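Side-chain contacts in putative Phosphoglycerate mutase (Plasmodium falciparum, PDB 3EOZ), which probably acts as a serine/threonine protein phosphatase of the histidine phosphatase superfamily, although it is named after the related phosphoglycerate mutases: residues B[169-172]-B[173-177]; B[157-160]-B[161-165]. All blocks are in the same frame, centred on the assembly; numbering follows the deposited sequence. Where two conformers were deposited one is given.

Contact 1 of 2, residues B[169-172]-B[173-177]; sequences IPLF and AWLRF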
loop_
_atom_site.group_PDB
_atom_site.type_symbol
_atom_site.label_atom_id
_atom_site.label_comp_id
_atom_site.label_asym_id
_atom_site.label_seq_id
_atom_site.Cartn_x
_atom_site.Cartn_y
_atom_site.Cartn_z
ATOM N N ILE B 169 -7.746 -1.278 7.000
ATOM C CA ILE B 169 -6.918 -1.333 5.817
ATOM C C ILE B 169 -7.582 -2.202 4.765
ATOM O O ILE B 169 -8.049 -3.291 5.070
ATOM C CB ILE B 169 -5.550 -1.966 6.117
ATOM C CG1 ILE B 169 -4.740 -1.048 7.077
ATOM C CG2 ILE B 169 -4.836 -2.277 4.796
ATOM C CD1 ILE B 169 -3.379 -1.621 7.539
ATOM N N PRO B 170 -7.625 -1.724 3.521
ATOM C CA PRO B 170 -8.329 -2.519 2.524
ATOM C C PRO B 170 -7.637 -3.838 2.232
ATOM O O PRO B 170 -6.409 -3.966 2.325
ATOM C CB PRO B 170 -8.342 -1.639 1.286
ATOM C CG PRO B 170 -7.510 -0.400 1.632
ATOM C CD PRO B 170 -7.253 -0.376 3.059
ATOM N N LEU B 171 -8.445 -4.824 1.881
ATOM C CA LEU B 171 -7.928 -6.127 1.571
ATOM C C LEU B 171 -6.845 -6.019 0.489
ATOM O O LEU B 171 -5.832 -6.717 0.542
ATOM C CB LEU B 171 -9.094 -7.042 1.190
ATOM C CG LEU B 171 -8.748 -8.432 0.687
ATOM C CD1 LEU B 171 -9.872 -9.446 0.982
ATOM C CD2 LEU B 171 -8.455 -8.327 -0.802
ATOM N N PHE B 172 -7.038 -5.120 -0.465
ATOM C CA PHE B 172 -6.066 -4.874 -1.530
ATOM C C PHE B 172 -4.619 -4.790 -1.008
ATOM O O PHE B 172 -3.708 -5.399 -1.577
ATOM C CB PHE B 172 -6.459 -3.577 -2.261
ATOM C CG PHE B 172 -5.518 -3.156 -3.351
ATOM C CD1 PHE B 172 -5.830 -3.377 -4.678
ATOM C CD2 PHE B 172 -4.355 -2.451 -3.051
ATOM C CE1 PHE B 172 -4.969 -2.955 -5.700
ATOM C CE2 PHE B 172 -3.490 -2.025 -4.057
ATOM C CZ PHE B 172 -3.790 -2.284 -5.379
ATOM N N ALA B 173 -4.414 -4.039 0.065
ATOM C CA ALA B 173 -3.068 -3.765 0.556
ATOM C C ALA B 173 -2.459 -4.994 1.219
ATOM O O ALA B 173 -1.302 -5.350 0.966
ATOM C CB ALA B 173 -3.080 -2.563 1.503
ATOM N N TRP B 174 -3.232 -5.680 2.045
ATOM C CA TRP B 174 -2.679 -6.855 2.700
ATOM C C TRP B 174 -2.814 -8.158 1.917
ATOM O O TRP B 174 -2.269 -9.183 2.337
ATOM C CB TRP B 174 -3.166 -7.004 4.127
ATOM C CG TRP B 174 -4.611 -6.951 4.374
ATOM C CD1 TRP B 174 -5.340 -5.854 4.705
ATOM C CD2 TRP B 174 -5.509 -8.058 4.417
ATOM N NE1 TRP B 174 -6.642 -6.199 4.937
ATOM C CE2 TRP B 174 -6.776 -7.552 4.758
ATOM C CE3 TRP B 174 -5.370 -9.424 4.182
ATOM C CZ2 TRP B 174 -7.893 -8.360 4.866
ATOM C CZ3 TRP B 174 -6.474 -10.227 4.296
ATOM C CH2 TRP B 174 -7.723 -9.696 4.642
ATOM N N LEU B 175 -3.490 -8.120 0.767
ATOM C CA LEU B 175 -3.314 -9.191 -0.204
ATOM C C LEU B 175 -1.914 -9.099 -0.770
ATOM O O LEU B 175 -1.268 -10.122 -0.926
ATOM C CB LEU B 175 -4.313 -9.125 -1.364
ATOM C CG LEU B 175 -5.541 -10.034 -1.380
ATOM C CD1 LEU B 175 -6.234 -9.899 -2.751
ATOM C CD2 LEU B 175 -5.213 -11.475 -1.118
ATOM N N ARG B 176 -1.468 -7.882 -1.088
ATOM C CA ARG B 176 -0.191 -7.638 -1.800
ATOM C C ARG B 176 1.059 -7.425 -0.924
ATOM O O ARG B 176 2.170 -7.490 -1.433
ATOM C CB ARG B 176 -0.323 -6.428 -2.733
ATOM C CG ARG B 176 -1.200 -6.699 -3.924
ATOM C CD ARG B 176 -1.688 -5.429 -4.579
ATOM N NE ARG B 176 -2.672 -5.743 -5.599
ATOM C CZ ARG B 176 -3.921 -6.143 -5.355
ATOM N NH1 ARG B 176 -4.368 -6.255 -4.102
ATOM N NH2 ARG B 176 -4.727 -6.443 -6.371
ATOM N N PHE B 177 0.875 -7.130 0.363
ATOM C CA PHE B 177 1.998 -6.929 1.313
ATOM C C PHE B 177 1.614 -7.312 2.739
ATOM O O PHE B 177 2.120 -8.287 3.270
ATOM C CB PHE B 177 2.420 -5.479 1.332
ATOM C CG PHE B 177 2.478 -4.859 -0.009
ATOM C CD1 PHE B 177 3.613 -5.024 -0.791
ATOM C CD2 PHE B 177 1.413 -4.101 -0.499
ATOM C CE1 PHE B 177 3.700 -4.449 -2.043
ATOM C CE2 PHE B 177 1.488 -3.516 -1.758
ATOM C CZ PHE B 177 2.632 -3.700 -2.535
#

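Contact 2 of 2, residues B[157-160]-B[161-165]; sequences NVIR and YFLCR. With PO4 (phosphate ion), chain D.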
loop_
_atom_site.group_PDB
_atom_site.type_symbol
_atom_site.label_atom_id
_atom_site.label_comp_id
_atom_site.label_asym_id
_atom_site.label_seq_id
_atom_site.Cartn_x
_atom_site.Cartn_y
_atom_site.Cartn_z
ATOM N N ASN B 157 2.670 -10.621 12.955
ATOM C CA ASN B 157 1.310 -11.070 12.689
ATOM C C ASN B 157 0.323 -10.381 13.628
ATOM O O ASN B 157 -0.849 -10.206 13.293
ATOM C CB ASN B 157 1.199 -12.598 12.827
ATOM C CG ASN B 157 1.977 -13.355 11.742
ATOM O OD1 ASN B 157 2.360 -12.791 10.721
ATOM N ND2 ASN B 157 2.205 -14.641 11.972
ATOM N N VAL B 158 0.800 -10.003 14.815
ATOM C CA VAL B 158 -0.045 -9.316 15.769
ATOM C C VAL B 158 -0.210 -7.849 15.355
ATOM O O VAL B 158 -1.347 -7.381 15.232
ATOM C CB VAL B 158 0.496 -9.454 17.211
ATOM C CG1 VAL B 158 -0.102 -8.352 18.168
ATOM C CG2 VAL B 158 0.226 -10.874 17.705
ATOM N N ILE B 159 0.907 -7.155 15.104
ATOM C CA ILE B 159 0.871 -5.798 14.551
ATOM C C ILE B 159 -0.031 -5.684 13.304
ATOM O O ILE B 159 -0.741 -4.677 13.110
ATOM C CB ILE B 159 2.277 -5.262 14.161
ATOM C CG1 ILE B 159 3.143 -5.117 15.402
ATOM C CG2 ILE B 159 2.147 -3.907 13.503
ATOM C CD1 ILE B 159 4.369 -4.184 15.274
ATOM N N ARG B 160 0.020 -6.709 12.467
ATOM C CA ARG B 160 -0.763 -6.749 11.246
ATOM C C ARG B 160 -2.237 -6.797 11.550
ATOM O O ARG B 160 -3.004 -6.011 10.996
ATOM C CB ARG B 160 -0.376 -7.963 10.402
ATOM C CG ARG B 160 -1.005 -7.947 9.029
ATOM C CD ARG B 160 -0.341 -8.908 8.082
ATOM N NE ARG B 160 -0.533 -10.289 8.511
ATOM C CZ ARG B 160 0.437 -11.191 8.637
ATOM N NH1 ARG B 160 1.710 -10.881 8.365
ATOM N NH2 ARG B 160 0.128 -12.424 9.034
ATOM N N TYR B 161 -2.635 -7.721 12.418
ATOM C CA TYR B 161 -4.034 -7.839 12.840
ATOM C C TYR B 161 -4.497 -6.509 13.450
ATOM O O TYR B 161 -5.474 -5.939 13.005
ATOM C CB TYR B 161 -4.217 -8.991 13.838
ATOM C CG TYR B 161 -5.621 -9.119 14.412
ATOM C CD1 TYR B 161 -6.031 -8.337 15.476
ATOM C CD2 TYR B 161 -6.531 -10.065 13.908
ATOM C CE1 TYR B 161 -7.312 -8.451 16.007
ATOM C CE2 TYR B 161 -7.814 -10.183 14.428
ATOM C CZ TYR B 161 -8.197 -9.375 15.480
ATOM O OH TYR B 161 -9.467 -9.479 16.010
ATOM N N PHE B 162 -3.773 -5.999 14.441
ATOM C CA PHE B 162 -4.131 -4.724 15.068
ATOM C C PHE B 162 -4.358 -3.609 14.066
ATOM O O PHE B 162 -5.358 -2.908 14.129
ATOM C CB PHE B 162 -3.046 -4.266 16.071
ATOM C CG PHE B 162 -2.974 -5.090 17.349
ATOM C CD1 PHE B 162 -3.977 -6.005 17.701
ATOM C CD2 PHE B 162 -1.896 -4.939 18.206
ATOM C CE1 PHE B 162 -3.895 -6.737 18.876
ATOM C CE2 PHE B 162 -1.813 -5.672 19.393
ATOM C CZ PHE B 162 -2.813 -6.568 19.723
ATOM N N LEU B 163 -3.422 -3.433 13.149
ATOM C CA LEU B 163 -3.455 -2.262 12.270
ATOM C C LEU B 163 -4.443 -2.445 11.135
ATOM O O LEU B 163 -5.137 -1.498 10.764
ATOM C CB LEU B 163 -2.061 -1.933 11.741
ATOM C CG LEU B 163 -1.086 -1.396 12.796
ATOM C CD1 LEU B 163 0.281 -1.125 12.174
ATOM C CD2 LEU B 163 -1.610 -0.136 13.419
ATOM N N CYS B 164 -4.529 -3.653 10.584
ATOM C CA CYS B 164 -5.572 -3.914 9.578
ATOM C C CYS B 164 -6.938 -3.571 10.163
ATOM O O CYS B 164 -7.782 -2.929 9.513
ATOM C CB CYS B 164 -5.557 -5.375 9.083
ATOM S SG CYS B 164 -4.216 -5.738 7.930
ATOM N N ARG B 165 -7.132 -3.987 11.409
ATOM C CA ARG B 165 -8.395 -3.780 12.092
ATOM C C ARG B 165 -8.582 -2.304 12.516
ATOM O O ARG B 165 -9.586 -1.685 12.174
ATOM C CB ARG B 165 -8.486 -4.738 13.268
ATOM C CG ARG B 165 -9.747 -4.595 14.031
ATOM C CD ARG B 165 -9.969 -5.735 15.018
ATOM N NE ARG B 165 -11.181 -5.449 15.794
ATOM C CZ ARG B 165 -11.655 -6.214 16.764
ATOM N NH1 ARG B 165 -11.029 -7.333 17.104
ATOM N NH2 ARG B 165 -12.745 -5.839 17.414
HETATM P P PO4 D . -13.036 -2.062 15.424
HETATM O O1 PO4 D . -13.995 -1.446 14.425
HETATM O O2 PO4 D . -11.986 -1.036 15.819
HETATM O O3 PO4 D . -13.820 -2.471 16.643
HETATM O O4 PO4 D . -12.449 -3.315 14.812
#

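Contact 1 of 2, residues B[169-172]-B[173-177]
Leu-171 and Leu-175 stand one turn apart on the short helix 171-176, joined by a 2.7 Å hydrogen bond from Leu-175 N to Leu-171 O, while Ala-173 N reaches back to the carbonyl of Pro-170, the N-cap residue. Trp-174 turns its indole back toward the residues that lead into the helix. Its CG sits between the backbone N and the carbonyl carbon (chi1 52°), which lets NE1 donate a 3.2 Å hydrogen bond to Ile-169 O; that oxygen lies in the indole plane, but the N-H comes from above the carbonyl plane, not on a lone pair. Leu-171 CA rests over the five-membered ring as a CH-pi contact, 3.8 Å from its centroid, and Ile-169 CG2 touches Trp-174 CD1. One turn on from Phe-172, Arg-176 lays its guanidinium on one face of that ring, centres 3.6 Å apart and planes 11° from parallel, a cation-pi stack. NH1 of the same group donates to Phe-172 O at 2.7 Å, in the carbonyl plane and on a lone pair, so ring and carbonyl together fix the turn of the guanidinium. Its NE makes a salt bridge with Glu-199 of the third subunit. Helix 171-176 follows helix 156-166 and precedes strand 182-189, and it is wedged among subunits: Leu-171 packs on Leu-197 of the second, Phe-172 on Thr-212 of the third.

Contact 2 of 2, residues B[157-160]-B[161-165]
Helix 156-166, which follows strand 148-154 of the central sheet in this histidine phosphatase fold, carries side chains one turn apart that pack in pairs. Val-158 and Phe-162 lie side by side, and CG1 of the valine stands over one face of the phenyl ring, 3.8 Å from its centroid, as a CH-pi contact, offset toward the rim by CE2 and CZ. With CG1 anti to the backbone N (chi1 161°), the methyl is directed along the helix to that ring. On the neighbouring flank Ile-159 CG2 meets Leu-163 CD1 at 3.6 Å, the two side chains again pointing the same way. The backbone keeps regular i to i+4 hydrogen bonds, the straightest being Phe-162 N to Val-158 O at 2.9 Å, with an angle of 174° at the hydrogen. Tyr-161 OH accepts a bond from Arg-165 NH1 (2.9 Å), which also bonds Asn-132 OD1; Arg-165 NE gives a nearly straight 2.7 Å bond to O4 of a phosphate ion, probably from the crystallisation liquor, that Tyr-135 OH holds as well. The phosphate oxygen lies at the guanidinium edge, near its plane. Phe-162 meets Phe-139 edge-to-face. A helix laid this way, with apolar side chains against strands 22-28 and 148-154 and against helix 114-139, is typical of the layered alpha/beta core of histidine phosphatases.

How the contacts relate
Contact 2 is the more central of the two, about 8 Å from the chain centre against about 18 Å for contact 1 (centre to centre), and most of its touching residues are buried. Contact 1 lies farther out, and its residues face neighbouring subunits of the tetramer. Both use CH-pi contacts, but 157-165 relies on aliphatic groups packed on a ring and on each other, whereas 169-177 adds a cation-pi stack and polar side-chain bonds to backbone carbonyls. The two meet where the helices follow each other, Ile-169 N probably hydrogen-bonded to Cys-164 O (3.0 Å) and Trp-174 CD1 packed on Cys-164 SG (3.4 Å). Both also reach the second subunit.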